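Beta-mannosidase (Trichoderma harzianum, PDB 4CVU) is a glycoside hydrolase of family 2 that probably releases terminal beta-linked mannose from the non-reducing ends of mannosides. Local coordinates at residues A[171-175]-A[188-192]; A[175-180]-A[451-455]; A[419-423]-A[486-490]; A[517-522]-A[533-537]. Residues are numbered along the deposited sequence.

Interaction 1 of 4, residues A[171-175]-A[188-192]. With NAG (2-acetamido-2-deoxy-beta-D-glucopyranose), chain J.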
# COMPACT_ATOMS: atom_id res chain seq x y z
N GLU A 171 5.24 -38.68 -26.95
CA GLU A 171 6.31 -39.62 -26.64
C GLU A 171 6.72 -39.72 -25.15
O GLU A 171 7.55 -40.57 -24.79
CB GLU A 171 7.56 -39.25 -27.44
N VAL A 172 6.17 -38.86 -24.29
CA VAL A 172 6.50 -38.89 -22.85
C VAL A 172 5.33 -39.45 -22.04
O VAL A 172 4.20 -39.53 -22.52
CB VAL A 172 6.93 -37.51 -22.28
CG1 VAL A 172 8.03 -36.90 -23.13
CG2 VAL A 172 5.75 -36.55 -22.20
N GLN A 173 5.63 -39.80 -20.80
CA GLN A 173 4.62 -40.27 -19.88
C GLN A 173 3.56 -39.21 -19.56
O GLN A 173 3.84 -38.00 -19.49
CB GLN A 173 5.25 -40.78 -18.58
CG GLN A 173 4.27 -41.56 -17.72
CD GLN A 173 4.92 -42.27 -16.55
OE1 GLN A 173 6.11 -42.14 -16.31
NE2 GLN A 173 4.12 -43.06 -15.83
N HIS A 174 2.34 -39.70 -19.38
CA HIS A 174 1.23 -38.90 -18.91
C HIS A 174 0.51 -39.65 -17.80
O HIS A 174 0.55 -40.88 -17.75
CB HIS A 174 0.28 -38.56 -20.06
CG HIS A 174 0.92 -37.72 -21.10
ND1 HIS A 174 1.54 -38.25 -22.22
CD2 HIS A 174 1.12 -36.38 -21.16
CE1 HIS A 174 2.04 -37.26 -22.94
NE2 HIS A 174 1.82 -36.12 -22.32
N TRP A 175 -0.13 -38.88 -16.92
CA TRP A 175 -0.78 -39.42 -15.76
C TRP A 175 -2.21 -38.90 -15.75
O TRP A 175 -2.52 -37.89 -16.42
CB TRP A 175 -0.08 -38.93 -14.48
CG TRP A 175 1.29 -39.45 -14.26
CD1 TRP A 175 1.64 -40.50 -13.45
CD2 TRP A 175 2.51 -38.95 -14.82
NE1 TRP A 175 2.99 -40.68 -13.48
CE2 TRP A 175 3.55 -39.75 -14.30
CE3 TRP A 175 2.82 -37.92 -15.70
CZ2 TRP A 175 4.88 -39.54 -14.65
CZ3 TRP A 175 4.15 -37.71 -16.06
CH2 TRP A 175 5.17 -38.52 -15.53
N ARG A 188 4.62 -29.48 -13.50
CA ARG A 188 5.80 -29.32 -12.65
C ARG A 188 6.59 -30.61 -12.44
O ARG A 188 7.74 -30.59 -12.10
CB ARG A 188 5.43 -28.69 -11.31
CG ARG A 188 4.74 -29.61 -10.33
CD ARG A 188 4.10 -28.90 -9.12
NE ARG A 188 3.09 -29.72 -8.44
CZ ARG A 188 3.37 -30.60 -7.49
NH1 ARG A 188 4.59 -30.79 -7.16
NH2 ARG A 188 2.43 -31.31 -6.87
N GLN A 189 5.94 -31.76 -12.63
CA GLN A 189 6.62 -33.03 -12.41
C GLN A 189 7.82 -33.22 -13.36
O GLN A 189 8.71 -34.04 -13.10
CB GLN A 189 5.61 -34.18 -12.54
CG GLN A 189 5.12 -34.52 -13.95
CD GLN A 189 3.89 -33.73 -14.37
OE1 GLN A 189 3.65 -32.61 -13.90
NE2 GLN A 189 3.13 -34.30 -15.34
N TRP A 190 7.83 -32.47 -14.47
CA TRP A 190 8.85 -32.62 -15.53
C TRP A 190 10.12 -31.83 -15.27
O TRP A 190 11.09 -31.98 -15.99
CB TRP A 190 8.27 -32.25 -16.92
CG TRP A 190 7.41 -33.33 -17.42
CD1 TRP A 190 6.05 -33.33 -17.50
CD2 TRP A 190 7.84 -34.63 -17.81
NE1 TRP A 190 5.60 -34.55 -17.95
CE2 TRP A 190 6.68 -35.36 -18.15
CE3 TRP A 190 9.10 -35.24 -17.96
CZ2 TRP A 190 6.75 -36.68 -18.60
CZ3 TRP A 190 9.16 -36.54 -18.42
CH2 TRP A 190 7.99 -37.25 -18.73
N VAL A 191 10.13 -30.99 -14.24
CA VAL A 191 11.30 -30.13 -14.01
C VAL A 191 11.88 -30.27 -12.62
O VAL A 191 11.16 -30.21 -11.64
CB VAL A 191 11.01 -28.66 -14.36
CG1 VAL A 191 9.79 -28.13 -13.59
CG2 VAL A 191 12.23 -27.79 -14.07
N ARG A 192 13.20 -30.43 -12.53
CA ARG A 192 13.89 -30.44 -11.26
C ARG A 192 14.12 -29.00 -10.79
O ARG A 192 15.22 -28.43 -10.91
CB ARG A 192 15.21 -31.21 -11.39
CG ARG A 192 15.03 -32.63 -11.84
CD ARG A 192 14.03 -33.38 -11.01
NE ARG A 192 14.29 -33.15 -9.58
CZ ARG A 192 13.37 -33.08 -8.63
NH1 ARG A 192 12.07 -33.22 -8.89
NH2 ARG A 192 13.75 -32.89 -7.36
C1 NAG J . -0.16 -32.50 -21.53
C2 NAG J . -1.36 -31.57 -21.49
C3 NAG J . -2.67 -32.23 -21.89
C4 NAG J . -2.55 -33.06 -23.16
C5 NAG J . -1.28 -33.90 -23.16
C6 NAG J . -1.08 -34.61 -24.51
C7 NAG J . -1.32 -29.73 -19.92
C8 NAG J . -1.55 -29.33 -18.49
N2 NAG J . -1.52 -31.03 -20.16
O3 NAG J . -3.59 -31.17 -22.07
O4 NAG J . -3.66 -33.94 -23.20
O5 NAG J . -0.13 -33.11 -22.82
O6 NAG J . 0.13 -34.22 -25.15
O7 NAG J . -0.97 -28.89 -20.77
O HOH W 1 3.00 -35.59 -18.37

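Interaction 2 of 4, residues A[175-180]-A[451-455]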
# COMPACT_ATOMS: atom_id res chain seq x y z
N TRP A 175 -0.13 -38.88 -16.92
CA TRP A 175 -0.78 -39.42 -15.76
C TRP A 175 -2.21 -38.90 -15.75
O TRP A 175 -2.52 -37.89 -16.42
CB TRP A 175 -0.08 -38.93 -14.48
CG TRP A 175 1.29 -39.45 -14.26
CD1 TRP A 175 1.64 -40.50 -13.45
CD2 TRP A 175 2.51 -38.95 -14.82
NE1 TRP A 175 2.99 -40.68 -13.48
CE2 TRP A 175 3.55 -39.75 -14.30
CE3 TRP A 175 2.82 -37.92 -15.70
CZ2 TRP A 175 4.88 -39.54 -14.65
CZ3 TRP A 175 4.15 -37.71 -16.06
CH2 TRP A 175 5.17 -38.52 -15.53
N PRO A 176 -3.09 -39.56 -14.98
CA PRO A 176 -4.45 -39.06 -14.78
C PRO A 176 -4.44 -37.64 -14.21
O PRO A 176 -3.51 -37.27 -13.50
CB PRO A 176 -5.07 -40.04 -13.79
CG PRO A 176 -4.25 -41.26 -13.91
CD PRO A 176 -2.87 -40.84 -14.29
N ALA A 177 -5.47 -36.88 -14.56
CA ALA A 177 -5.60 -35.50 -14.17
C ALA A 177 -5.52 -35.32 -12.65
O ALA A 177 -4.89 -34.39 -12.18
CB ALA A 177 -6.92 -34.95 -14.71
N SER A 178 -6.12 -36.23 -11.89
CA SER A 178 -6.12 -36.13 -10.44
C SER A 178 -4.71 -36.29 -9.83
O SER A 178 -4.44 -35.76 -8.76
CB SER A 178 -7.11 -37.14 -9.82
OG SER A 178 -6.73 -38.47 -10.07
N VAL A 179 -3.83 -36.99 -10.54
CA VAL A 179 -2.46 -37.23 -10.10
C VAL A 179 -1.56 -36.00 -10.36
O VAL A 179 -0.68 -35.71 -9.55
CB VAL A 179 -1.88 -38.49 -10.75
CG1 VAL A 179 -0.41 -38.67 -10.43
CG2 VAL A 179 -2.64 -39.74 -10.30
N VAL A 180 -1.78 -35.29 -11.45
CA VAL A 180 -0.94 -34.12 -11.82
C VAL A 180 -1.71 -32.79 -11.72
O VAL A 180 -1.34 -31.78 -12.31
CB VAL A 180 -0.35 -34.30 -13.24
CG1 VAL A 180 0.60 -35.49 -13.26
CG2 VAL A 180 -1.43 -34.47 -14.30
N ASP A 451 3.70 -34.36 -3.63
CA ASP A 451 2.28 -34.27 -3.91
C ASP A 451 1.93 -34.44 -5.40
O ASP A 451 1.00 -33.83 -5.91
CB ASP A 451 1.76 -32.92 -3.38
CG ASP A 451 0.25 -32.91 -3.22
OD1 ASP A 451 -0.37 -34.00 -3.09
OD2 ASP A 451 -0.32 -31.79 -3.23
N THR A 452 2.71 -35.26 -6.07
CA THR A 452 2.39 -35.71 -7.41
C THR A 452 3.31 -36.89 -7.67
O THR A 452 4.20 -37.20 -6.86
CB THR A 452 2.60 -34.60 -8.45
OG1 THR A 452 1.99 -34.98 -9.71
CG2 THR A 452 4.07 -34.27 -8.62
N LEU A 453 3.06 -37.58 -8.79
CA LEU A 453 3.90 -38.69 -9.23
C LEU A 453 4.82 -38.17 -10.31
O LEU A 453 4.50 -37.19 -10.95
CB LEU A 453 3.06 -39.88 -9.71
CG LEU A 453 2.19 -40.53 -8.62
CD1 LEU A 453 1.49 -41.78 -9.16
CD2 LEU A 453 2.97 -40.90 -7.37
N TYR A 454 5.96 -38.84 -10.48
CA TYR A 454 7.05 -38.30 -11.27
C TYR A 454 7.50 -39.25 -12.39
O TYR A 454 7.20 -40.47 -12.35
CB TYR A 454 8.24 -37.98 -10.35
CG TYR A 454 7.99 -36.76 -9.50
CD1 TYR A 454 7.32 -36.85 -8.30
CD2 TYR A 454 8.39 -35.51 -9.93
CE1 TYR A 454 7.06 -35.74 -7.54
CE2 TYR A 454 8.14 -34.38 -9.19
CZ TYR A 454 7.50 -34.49 -7.99
OH TYR A 454 7.19 -33.35 -7.26
N PRO A 455 8.21 -38.70 -13.39
CA PRO A 455 8.81 -39.53 -14.45
C PRO A 455 9.87 -40.48 -13.91
O PRO A 455 10.42 -40.26 -12.83
CB PRO A 455 9.46 -38.51 -15.39
CG PRO A 455 8.82 -37.21 -15.07
CD PRO A 455 8.51 -37.27 -13.61
O HOH W 2 5.22 -42.19 -11.98

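Interaction 3 of 4, residues A[419-423]-A[486-490]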
# COMPACT_ATOMS: atom_id res chain seq x y z
N LEU A 419 12.73 -29.59 13.37
CA LEU A 419 11.97 -29.14 12.23
C LEU A 419 11.97 -30.21 11.16
O LEU A 419 13.00 -30.86 10.88
CB LEU A 419 12.54 -27.82 11.63
CG LEU A 419 12.58 -26.60 12.53
CD1 LEU A 419 13.42 -25.48 11.92
CD2 LEU A 419 11.19 -26.09 12.83
N ARG A 420 10.82 -30.38 10.50
CA ARG A 420 10.78 -31.11 9.27
C ARG A 420 10.96 -30.17 8.12
O ARG A 420 10.12 -29.30 7.92
CB ARG A 420 9.45 -31.84 9.10
CG ARG A 420 9.24 -32.29 7.67
CD ARG A 420 8.18 -33.38 7.64
NE ARG A 420 7.86 -33.78 6.27
CZ ARG A 420 6.68 -33.65 5.66
NH1 ARG A 420 5.64 -33.08 6.25
NH2 ARG A 420 6.55 -34.09 4.43
N VAL A 421 12.04 -30.34 7.37
CA VAL A 421 12.33 -29.53 6.21
C VAL A 421 11.55 -30.13 5.03
O VAL A 421 12.00 -31.04 4.34
CB VAL A 421 13.84 -29.43 5.90
CG1 VAL A 421 14.10 -28.43 4.79
CG2 VAL A 421 14.60 -29.02 7.13
N TRP A 422 10.37 -29.56 4.82
CA TRP A 422 9.34 -30.03 3.93
C TRP A 422 9.75 -30.04 2.47
O TRP A 422 10.39 -29.11 2.00
CB TRP A 422 8.12 -29.10 4.12
CG TRP A 422 6.99 -29.36 3.15
CD1 TRP A 422 6.02 -30.32 3.27
CD2 TRP A 422 6.74 -28.68 1.93
NE1 TRP A 422 5.16 -30.25 2.20
CE2 TRP A 422 5.58 -29.26 1.36
CE3 TRP A 422 7.39 -27.64 1.23
CZ2 TRP A 422 5.06 -28.84 0.12
CZ3 TRP A 422 6.86 -27.21 0.03
CH2 TRP A 422 5.72 -27.81 -0.52
N SER A 423 9.38 -31.09 1.74
CA SER A 423 9.57 -31.11 0.27
C SER A 423 8.24 -30.77 -0.41
O SER A 423 7.22 -31.30 0.01
CB SER A 423 10.10 -32.48 -0.20
OG SER A 423 9.23 -33.56 0.20
N GLY A 486 12.24 -39.61 1.01
CA GLY A 486 12.27 -39.52 -0.46
C GLY A 486 11.36 -38.45 -1.04
O GLY A 486 11.60 -37.92 -2.14
N GLY A 487 10.32 -38.08 -0.28
CA GLY A 487 9.39 -37.07 -0.77
C GLY A 487 8.08 -37.02 -0.02
O GLY A 487 7.77 -37.90 0.81
N ASN A 488 7.31 -36.01 -0.32
CA ASN A 488 6.12 -35.70 0.44
C ASN A 488 4.87 -36.35 -0.14
O ASN A 488 4.57 -36.21 -1.28
CB ASN A 488 6.01 -34.17 0.57
CG ASN A 488 4.68 -33.71 1.09
OD1 ASN A 488 4.33 -34.00 2.22
ND2 ASN A 488 3.91 -33.04 0.25
N GLU A 489 4.14 -37.04 0.73
CA GLU A 489 2.79 -37.61 0.45
C GLU A 489 2.59 -38.62 -0.70
O GLU A 489 1.70 -38.46 -1.52
CB GLU A 489 1.78 -36.47 0.30
CG GLU A 489 0.98 -36.23 1.58
CD GLU A 489 0.73 -34.76 1.87
OE1 GLU A 489 0.79 -33.94 0.91
OE2 GLU A 489 0.45 -34.43 3.07
N PHE A 490 3.41 -39.67 -0.74
CA PHE A 490 3.30 -40.65 -1.75
C PHE A 490 2.36 -41.78 -1.33
O PHE A 490 1.29 -41.85 -1.81
CB PHE A 490 4.69 -41.20 -2.06
CG PHE A 490 5.45 -40.33 -2.98
CD1 PHE A 490 6.05 -39.19 -2.52
CD2 PHE A 490 5.46 -40.59 -4.31
CE1 PHE A 490 6.69 -38.36 -3.40
CE2 PHE A 490 6.11 -39.77 -5.21
CZ PHE A 490 6.73 -38.64 -4.74

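Interaction 4 of 4, residues A[517-522]-A[533-537]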
# COMPACT_ATOMS: atom_id res chain seq x y z
N PHE A 517 12.38 -44.20 -5.95
CA PHE A 517 12.51 -43.77 -4.54
C PHE A 517 13.11 -44.83 -3.61
O PHE A 517 13.51 -44.53 -2.49
CB PHE A 517 11.16 -43.24 -4.02
CG PHE A 517 10.70 -42.00 -4.74
CD1 PHE A 517 11.21 -40.75 -4.38
CD2 PHE A 517 9.83 -42.08 -5.80
CE1 PHE A 517 10.83 -39.60 -5.05
CE2 PHE A 517 9.43 -40.93 -6.47
CZ PHE A 517 9.94 -39.69 -6.10
N ILE A 518 13.24 -46.07 -4.07
CA ILE A 518 13.85 -47.09 -3.21
C ILE A 518 15.13 -47.66 -3.85
O ILE A 518 16.21 -47.46 -3.34
CB ILE A 518 12.84 -48.20 -2.87
CG1 ILE A 518 11.61 -47.61 -2.18
CG2 ILE A 518 13.48 -49.25 -1.97
CD1 ILE A 518 10.51 -48.64 -1.92
N THR A 519 14.98 -48.36 -4.98
CA THR A 519 16.10 -49.01 -5.66
C THR A 519 17.18 -47.97 -6.02
O THR A 519 18.31 -48.14 -5.63
CB THR A 519 15.63 -49.80 -6.91
OG1 THR A 519 14.53 -50.66 -6.57
CG2 THR A 519 16.75 -50.67 -7.48
N THR A 520 16.83 -46.88 -6.68
CA THR A 520 17.86 -45.89 -7.07
C THR A 520 18.28 -45.06 -5.86
O THR A 520 19.44 -45.06 -5.46
CB THR A 520 17.38 -44.95 -8.17
OG1 THR A 520 16.89 -45.71 -9.27
CG2 THR A 520 18.52 -44.05 -8.66
N LEU A 521 17.31 -44.37 -5.27
CA LEU A 521 17.59 -43.41 -4.20
C LEU A 521 18.16 -44.04 -2.90
O LEU A 521 19.11 -43.50 -2.35
CB LEU A 521 16.36 -42.55 -3.91
CG LEU A 521 16.22 -41.22 -4.69
CD1 LEU A 521 16.61 -41.29 -6.14
CD2 LEU A 521 14.82 -40.67 -4.57
N PHE A 522 17.59 -45.13 -2.41
CA PHE A 522 18.17 -45.72 -1.18
C PHE A 522 19.59 -46.21 -1.41
O PHE A 522 20.45 -46.10 -0.54
CB PHE A 522 17.33 -46.88 -0.61
CG PHE A 522 17.87 -47.45 0.68
CD1 PHE A 522 18.10 -46.63 1.77
CD2 PHE A 522 18.13 -48.81 0.82
CE1 PHE A 522 18.57 -47.12 2.98
CE2 PHE A 522 18.61 -49.33 2.02
CZ PHE A 522 18.84 -48.48 3.10
N SER A 533 19.41 -42.47 8.37
CA SER A 533 18.31 -43.39 8.00
C SER A 533 17.38 -42.80 6.92
O SER A 533 17.42 -41.60 6.64
CB SER A 533 17.46 -43.73 9.22
OG SER A 533 18.23 -44.26 10.26
N TYR A 534 16.53 -43.65 6.36
CA TYR A 534 15.80 -43.31 5.17
C TYR A 534 14.41 -43.84 5.21
O TYR A 534 14.12 -44.87 5.83
CB TYR A 534 16.49 -43.88 3.91
CG TYR A 534 15.83 -43.50 2.59
CD1 TYR A 534 15.96 -42.22 2.07
CD2 TYR A 534 15.10 -44.43 1.86
CE1 TYR A 534 15.35 -41.86 0.88
CE2 TYR A 534 14.50 -44.10 0.64
CZ TYR A 534 14.63 -42.80 0.16
OH TYR A 534 14.03 -42.44 -1.02
N SER A 535 13.54 -43.11 4.54
CA SER A 535 12.22 -43.59 4.25
C SER A 535 11.88 -43.11 2.85
O SER A 535 12.23 -41.97 2.48
CB SER A 535 11.23 -43.02 5.29
OG SER A 535 9.90 -43.36 4.94
N PRO A 536 11.22 -43.97 2.07
CA PRO A 536 10.92 -43.60 0.70
C PRO A 536 9.88 -42.46 0.58
O PRO A 536 9.79 -41.84 -0.48
CB PRO A 536 10.41 -44.89 0.07
CG PRO A 536 9.96 -45.73 1.22
CD PRO A 536 10.75 -45.33 2.41
N CYS A 537 9.11 -42.19 1.64
CA CYS A 537 8.25 -40.99 1.67
C CYS A 537 7.91 -40.57 3.08
O CYS A 537 8.13 -41.31 4.05
CB CYS A 537 6.97 -41.18 0.87
SG CYS A 537 6.00 -42.59 1.46

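Interaction 1 of 4, residues A[171-175]-A[188-192]
Both segments belong to the long loop that runs from helix 159-168 to strand 215-221 in the galactose-binding-like domain at the N-terminal side of this family 2 enzyme. Residues 188-190 make one short 3-10 turn. Arg-188 starts it without touching 171-175; its carbonyl O accepts Val-191 N at 3.2 Å, while NH1 reaches across to Ser-450 O in the barrel. At Gln-189 the side chain turns toward the other segment and sets NE2 3.6 Å from Trp-175 CZ3. Trp-190 then does most of the work. The far end of its indole slides in beside 171-175, with CH2 3.7 Å from Val-172 CB, and CZ2 both 3.8 Å from Trp-175 CZ3 and 3.3 Å from Gln-173 O, which lies at the ring edge. The two tryptophans meet obliquely, planes at 59° and six-membered ring centroids 5.8 Å apart. No direct hydrogen bond joins the segments; instead water 1 accepts from Trp-190 NE1 and donates to Gln-173 O, 2.8 Å each way. Gln-173 OE1 is hydrogen-bonded to Gln-512 NE2 of helix 506-528, and nearby His-174 NE2, hydrogen-bonded to Asn-167 O, comes within 3.6 Å of O5 of the protein-linked NAG. Beyond the turn, Val-191 packs on helix 159-168, and Arg-192 leaves for the barrel, where its NH2 forms a salt bridge with Glu-467 OE2.

Interaction 2 of 4, residues A[175-180]-A[451-455]
This is a domain interface: 175-180, from the galactose-binding-like domain, fits against 451-455, the loop that follows strand 442-446 of the catalytic (beta/alpha)8 barrel and leads into helix 458-475. The main bump is the Trp-175 indole. It fits a shallow hollow made by three consecutive residues, with NE1 3.9 Å from Leu-453 CB, CZ2 3.4 Å from Tyr-454 O, and CH2 3.9 Å from Pro-455 CG. Water 2 plugs the gap beside it, accepting from Trp-175 NE1 at 3.1 Å and donating to Tyr-454 O at 2.6 Å. From the barrel side the projecting residue is Leu-453, which points into the notch between the indole and Val-179, whose CG1 lies 3.7 Å from Leu-453 CG. Past Pro-176 the chain folds into a short helical turn, Val-179 N bonding Pro-176 O at 3.0 Å, which swings Val-179 back to the interface. Its carbonyl is then placed for the direct hydrogen bond between the segments, Thr-452 OG1 to Val-179 O at 2.8 Å.

Interaction 3 of 4, residues A[419-423]-A[486-490]
The backbones draw closest at their loop ends, Ser-423 CA to Asn-488 CA being 5.7 Å, with no main-chain hydrogen bond between them. Segment 419-423 is strand as far as Val-421 and then leaves the sheet. In 486-490, Gly-487 adopts phi/psi of 164/171, where a CB would jam against the preceding carbonyl O and hit Phe-490 CE1, so the turn calls for glycine. Glu-489 has a positive phi, 60°, and occupies the N-cap position of helix 490-501. These are the C-terminal ends of the second and fourth strands of a (beta/alpha)8 barrel, and Asn-488 with Glu-489 matches the Asn-Glu pair that carries the general acid/base in clan GH-A relatives, consistent with an active-site location here. Arg-420 extends along the barrel interior and gives NH2 to Asn-488 OD1, a 3.1 Å hydrogen bond with a 155° angle; the oxygen lies near the guanidinium plane. The same guanidinium forms salt bridges with Glu-446 and Glu-594, so it gathers acidic and amide groups from several strands. Asn-488 ND2 sits 3.6 Å from Trp-422 NE1, bonds Ser-450 OG, and makes a weak 3.3 Å bond to Glu-489 OE1. Ser-423 OG packs 3.3 Å from Asn-488 CB but turns its hydrogen bonding to Glu-446 and Phe-449; its 3.2 Å approach to Asn-488 N has a poor angle.

Interaction 4 of 4, residues A[517-522]-A[533-537]
Tyr-534 reaches across the flank of helix 506-528, its ring alongside Phe-522 and its OH end, 3.7 Å from Leu-521 CB, beside Leu-521. This is helix-on-strand packing in the wall of the (beta/alpha)8 barrel: the helix precedes short strand 534-535, which pairs in parallel with strand 481-485. Tyr-534 CD2 lies 3.7 Å from Phe-522 CD1, but the rings, at 27°, are slid so far apart (centroids 5.8 Å) that they barely overlap. On the way to its tip the tyrosine passes Leu-521, CZ being 4.4 Å from Leu-521 CB. A wider pi-type turn at 517-520 distorts the helix, leaving Phe-517 O 4.7 Å from Leu-521 N, too far for the usual helical bond. Further along the strand segment, Pro-536 also faces the helix, its CB 3.7 Å from Ile-518 CG1 and 4.5 Å from Phe-517 CB. The carbonyl displaced by the wide turn is taken up by the tyrosine: Tyr-534 OH donates to Phe-517 O at 2.6 Å.

In the fold
Interaction 3 lies deepest, its centre about 9 Å from the centre of the chain, and is the most polar, an arginine-centred network at the mouth of the barrel. Interaction 4 belongs to the same barrel sheet but to its outer layer, where aromatic and aliphatic packing dominates; the two meet where Gly-486 N comes 2.8 Å from Ser-535 O. Interactions 1 and 2 share Trp-175: the first folds the domain's loop on itself in a partly buried spot beside a glycan, the second presses that loop onto the barrel, and both use a bridging water. From there Asp-451 N approaches Asn-488 O at 3.1 Å, bringing interaction 2 up against interaction 3.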